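Side-chain contact in periplasmic binding protein (Veillonella parvula, PDB 4N01), which probably captures a small solute in the periplasm and hands it to a membrane transporter: residues V67-A72 with K113-E118. Residues are numbered along the deposited sequence; the frame is centred on the assembly and turned at random.
Sequences VSMSQA and KWPSYE
M69 makes a Met-aromatic contact with W114 and packs against P115, just past the C-terminal end of strand 66-68, the central strand of a five-stranded parallel sheet, where the chain turns toward helix 71-79. M69 is a selenomethionine, so selenium takes the place of sulfur. The polar link is a weak hydrogen bond: W114 NE1 donates to M69 O over 3.0 Å, bent to 129° at the hydrogen, with the carbonyl oxygen at the indole edge near the ring plane. Tryptophan suits this place because one side chain offers both an N-H for the loop carbonyl and a broad apolar surface. In the Met-aromatic contact, SE lies 5.5 Å from the centroid of the W114 five-membered ring, approaching obliquely. F91 adds an edge-to-face partner to the indole, and a glycerol, probably from the crystallisation liquor, lies close by. Two contacts are apolar. Bends at chi2 (-75°) and chi3 (-83°) curl the unbranched M69 chain, which crosses the indole at about a right angle. They set CE above the indole plane but outward of the ring's CD1 edge, 3.8 Å from W114 CD1. P115, whose compact ring also touches L110 of strand 109-111, packs against the selenoether: its CD is 3.9 Å from M69 SE.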
ATOM      1  N   VAL A  67      -2.980  -2.591 -18.179  1.00 18.82           N
ATOM      2  CA  VAL A  67      -3.488  -3.620 -17.284  1.00 19.08           C
ATOM      3  C   VAL A  67      -2.861  -3.446 -15.914  1.00 21.35           C
ATOM      4  O   VAL A  67      -1.635  -3.354 -15.785  1.00 19.26           O
ATOM      5  CB  VAL A  67      -3.186  -5.047 -17.794  1.00 20.00           C
ATOM      6  CG1 VAL A  67      -3.514  -6.082 -16.714  1.00 20.47           C
ATOM      7  CG2 VAL A  67      -3.981  -5.340 -19.087  1.00 20.72           C
ATOM      8  N   SER A  68      -3.701  -3.396 -14.887  1.00 18.31           N
ATOM      9  CA  SER A  68      -3.193  -3.334 -13.529  1.00 20.84           C
ATOM     10  C   SER A  68      -3.342  -4.702 -12.865  1.00 19.08           C
ATOM     11  O   SER A  68      -4.443  -5.248 -12.794  1.00 18.82           O
ATOM     12  CB  SER A  68      -3.935  -2.275 -12.720  1.00 17.96           C
ATOM     13  OG  SER A  68      -3.539  -2.350 -11.361  1.00 19.59           O
HETATM   14  N   MSE A  69      -2.228  -5.252 -12.388  1.00 18.59           N
HETATM   15  CA  MSE A  69      -2.214  -6.592 -11.804  1.00 20.20           C
HETATM   16  C   MSE A  69      -2.441  -6.592 -10.291  1.00 21.95           C
HETATM   17  O   MSE A  69      -2.474  -7.656  -9.674  1.00 23.01           O
HETATM   18  CB  MSE A  69      -0.869  -7.277 -12.098  1.00 21.45           C
HETATM   19  CG  MSE A  69      -0.548  -7.440 -13.572  1.00 21.23           C
HETATM   20 SE   MSE A  69      -1.567  -8.854 -14.451  0.57 25.58          SE
HETATM   21  CE  MSE A  69      -0.445 -10.383 -13.941  1.00 28.89           C
ATOM     22  N   SER A  70      -2.578  -5.413  -9.687  1.00 19.95           N
ATOM     23  CA  SER A  70      -2.730  -5.326  -8.230  1.00 17.88           C
ATOM     24  C   SER A  70      -3.738  -4.253  -7.860  1.00 20.79           C
ATOM     25  O   SER A  70      -3.920  -3.283  -8.604  1.00 17.03           O
ATOM     26  CB  SER A  70      -1.391  -4.989  -7.569  1.00 17.70           C
ATOM     27  OG  SER A  70      -0.380  -5.905  -7.980  1.00 21.31           O
ATOM     28  N   GLN A  71      -4.387  -4.398  -6.709  1.00 20.93           N
ATOM     29  CA  GLN A  71      -5.389  -3.408  -6.335  1.00 16.97           C
ATOM     30  C   GLN A  71      -4.790  -2.023  -6.098  1.00 16.38           C
ATOM     31  O   GLN A  71      -5.415  -1.005  -6.438  1.00 16.18           O
ATOM     32  CB  GLN A  71      -6.184  -3.845  -5.106  1.00 17.18           C
ATOM     33  CG  GLN A  71      -7.250  -2.826  -4.722  1.00 22.03           C
ATOM     34  CD  GLN A  71      -8.230  -3.355  -3.700  1.00 22.94           C
ATOM     35  OE1 GLN A  71      -8.277  -4.565  -3.430  1.00 19.44           O
ATOM     36  NE2 GLN A  71      -9.017  -2.452  -3.113  1.00 17.29           N
ATOM     37  N   ALA A  72      -3.593  -1.986  -5.512  1.00 17.38           N
ATOM     38  CA  ALA A  72      -2.945  -0.720  -5.190  1.00 20.28           C
ATOM     39  C   ALA A  72      -2.666   0.107  -6.447  1.00 19.38           C
ATOM     40  O   ALA A  72      -2.977   1.300  -6.486  1.00 17.53           O
ATOM     41  CB  ALA A  72      -1.668  -0.945  -4.392  1.00 22.47           C
ATOM     42  N   LYS A 113      -7.881 -13.200  -9.097  1.00 24.60           N
ATOM     43  CA  LYS A 113      -6.462 -13.208  -8.729  1.00 27.13           C
ATOM     44  C   LYS A 113      -5.641 -12.694  -9.907  1.00 28.42           C
ATOM     45  O   LYS A 113      -5.957 -11.641 -10.464  1.00 25.83           O
ATOM     46  CB  LYS A 113      -6.014 -14.610  -8.306  1.00 32.53           C
ATOM     47  CG  LYS A 113      -6.547 -15.040  -6.948  1.00 37.96           C
ATOM     48  CD  LYS A 113      -6.003 -16.405  -6.543  1.00 47.42           C
ATOM     49  CE  LYS A 113      -6.553 -16.844  -5.193  1.00 49.43           C
ATOM     50  NZ  LYS A 113      -6.276 -18.281  -4.914  1.00 53.08           N
ATOM     51  N   TRP A 114      -4.592 -13.416 -10.295  1.00 28.27           N
ATOM     52  CA  TRP A 114      -3.862 -13.042 -11.508  1.00 29.01           C
ATOM     53  C   TRP A 114      -4.353 -13.839 -12.705  1.00 29.12           C
ATOM     54  O   TRP A 114      -4.598 -15.038 -12.598  1.00 27.23           O
ATOM     55  CB  TRP A 114      -2.354 -13.236 -11.341  1.00 33.48           C
ATOM     56  CG  TRP A 114      -1.723 -12.250 -10.410  1.00 23.07           C
ATOM     57  CD1 TRP A 114      -1.825 -10.886 -10.461  1.00 23.76           C
ATOM     58  CD2 TRP A 114      -0.861 -12.548  -9.311  1.00 26.13           C
ATOM     59  NE1 TRP A 114      -1.087 -10.319  -9.446  1.00 25.42           N
ATOM     60  CE2 TRP A 114      -0.487 -11.321  -8.726  1.00 27.75           C
ATOM     61  CE3 TRP A 114      -0.373 -13.740  -8.756  1.00 27.78           C
ATOM     62  CZ2 TRP A 114       0.355 -11.249  -7.616  1.00 28.57           C
ATOM     63  CZ3 TRP A 114       0.460 -13.670  -7.654  1.00 31.51           C
ATOM     64  CH2 TRP A 114       0.815 -12.430  -7.093  1.00 28.74           C
ATOM     65  N   PRO A 115      -4.489 -13.171 -13.858  1.00 24.74           N
ATOM     66  CA  PRO A 115      -4.963 -13.871 -15.056  1.00 32.18           C
ATOM     67  C   PRO A 115      -3.858 -14.727 -15.682  1.00 29.47           C
ATOM     68  O   PRO A 115      -2.674 -14.448 -15.476  1.00 27.86           O
ATOM     69  CB  PRO A 115      -5.328 -12.719 -16.003  1.00 31.42           C
ATOM     70  CG  PRO A 115      -4.399 -11.607 -15.603  1.00 29.48           C
ATOM     71  CD  PRO A 115      -4.179 -11.752 -14.114  1.00 26.55           C
ATOM     72  N   SER A 116      -4.245 -15.752 -16.435  1.00 32.05           N
ATOM     73  CA  SER A 116      -3.290 -16.533 -17.213  1.00 31.43           C
ATOM     74  C   SER A 116      -2.700 -15.635 -18.290  1.00 32.91           C
ATOM     75  O   SER A 116      -3.267 -14.587 -18.605  1.00 32.00           O
ATOM     76  CB  SER A 116      -3.980 -17.723 -17.872  1.00 37.94           C
ATOM     77  OG  SER A 116      -4.833 -17.293 -18.919  1.00 33.18           O
ATOM     78  N   TYR A 117      -1.566 -16.042 -18.854  1.00 34.38           N
ATOM     79  CA  TYR A 117      -0.933 -15.281 -19.932  1.00 35.42           C
ATOM     80  C   TYR A 117      -1.917 -15.080 -21.088  1.00 33.60           C
ATOM     81  O   TYR A 117      -1.978 -14.003 -21.678  1.00 30.34           O
ATOM     82  CB  TYR A 117       0.347 -15.988 -20.403  1.00 34.92           C
ATOM     83  CG  TYR A 117       0.943 -15.469 -21.697  1.00 37.83           C
ATOM     84  CD1 TYR A 117       1.790 -14.364 -21.707  1.00 38.95           C
ATOM     85  CD2 TYR A 117       0.680 -16.103 -22.909  1.00 44.40           C
ATOM     86  CE1 TYR A 117       2.345 -13.895 -22.892  1.00 37.43           C
ATOM     87  CE2 TYR A 117       1.230 -15.641 -24.097  1.00 45.60           C
ATOM     88  CZ  TYR A 117       2.061 -14.540 -24.078  1.00 43.94           C
ATOM     89  OH  TYR A 117       2.607 -14.080 -25.250  1.00 42.90           O
ATOM     90  N   GLU A 118      -2.704 -16.111 -21.380  1.00 35.26           N
ATOM     91  CA  GLU A 118      -3.679 -16.067 -22.475  1.00 38.25           C
ATOM     92  C   GLU A 118      -4.779 -15.025 -22.263  1.00 35.40           C
ATOM     93  O   GLU A 118      -5.119 -14.281 -23.183  1.00 31.22           O
ATOM     94  CB  GLU A 118      -4.313 -17.445 -22.689  1.00 42.67           C
ATOM     95  CG  GLU A 118      -3.419 -18.452 -23.402  1.00 51.62           C
ATOM     96  CD  GLU A 118      -2.329 -19.037 -22.512  1.00 58.97           C
ATOM     97  OE1 GLU A 118      -1.438 -19.723 -23.059  1.00 65.90           O
ATOM     98  OE2 GLU A 118      -2.361 -18.823 -21.275  1.00 53.03           O
TER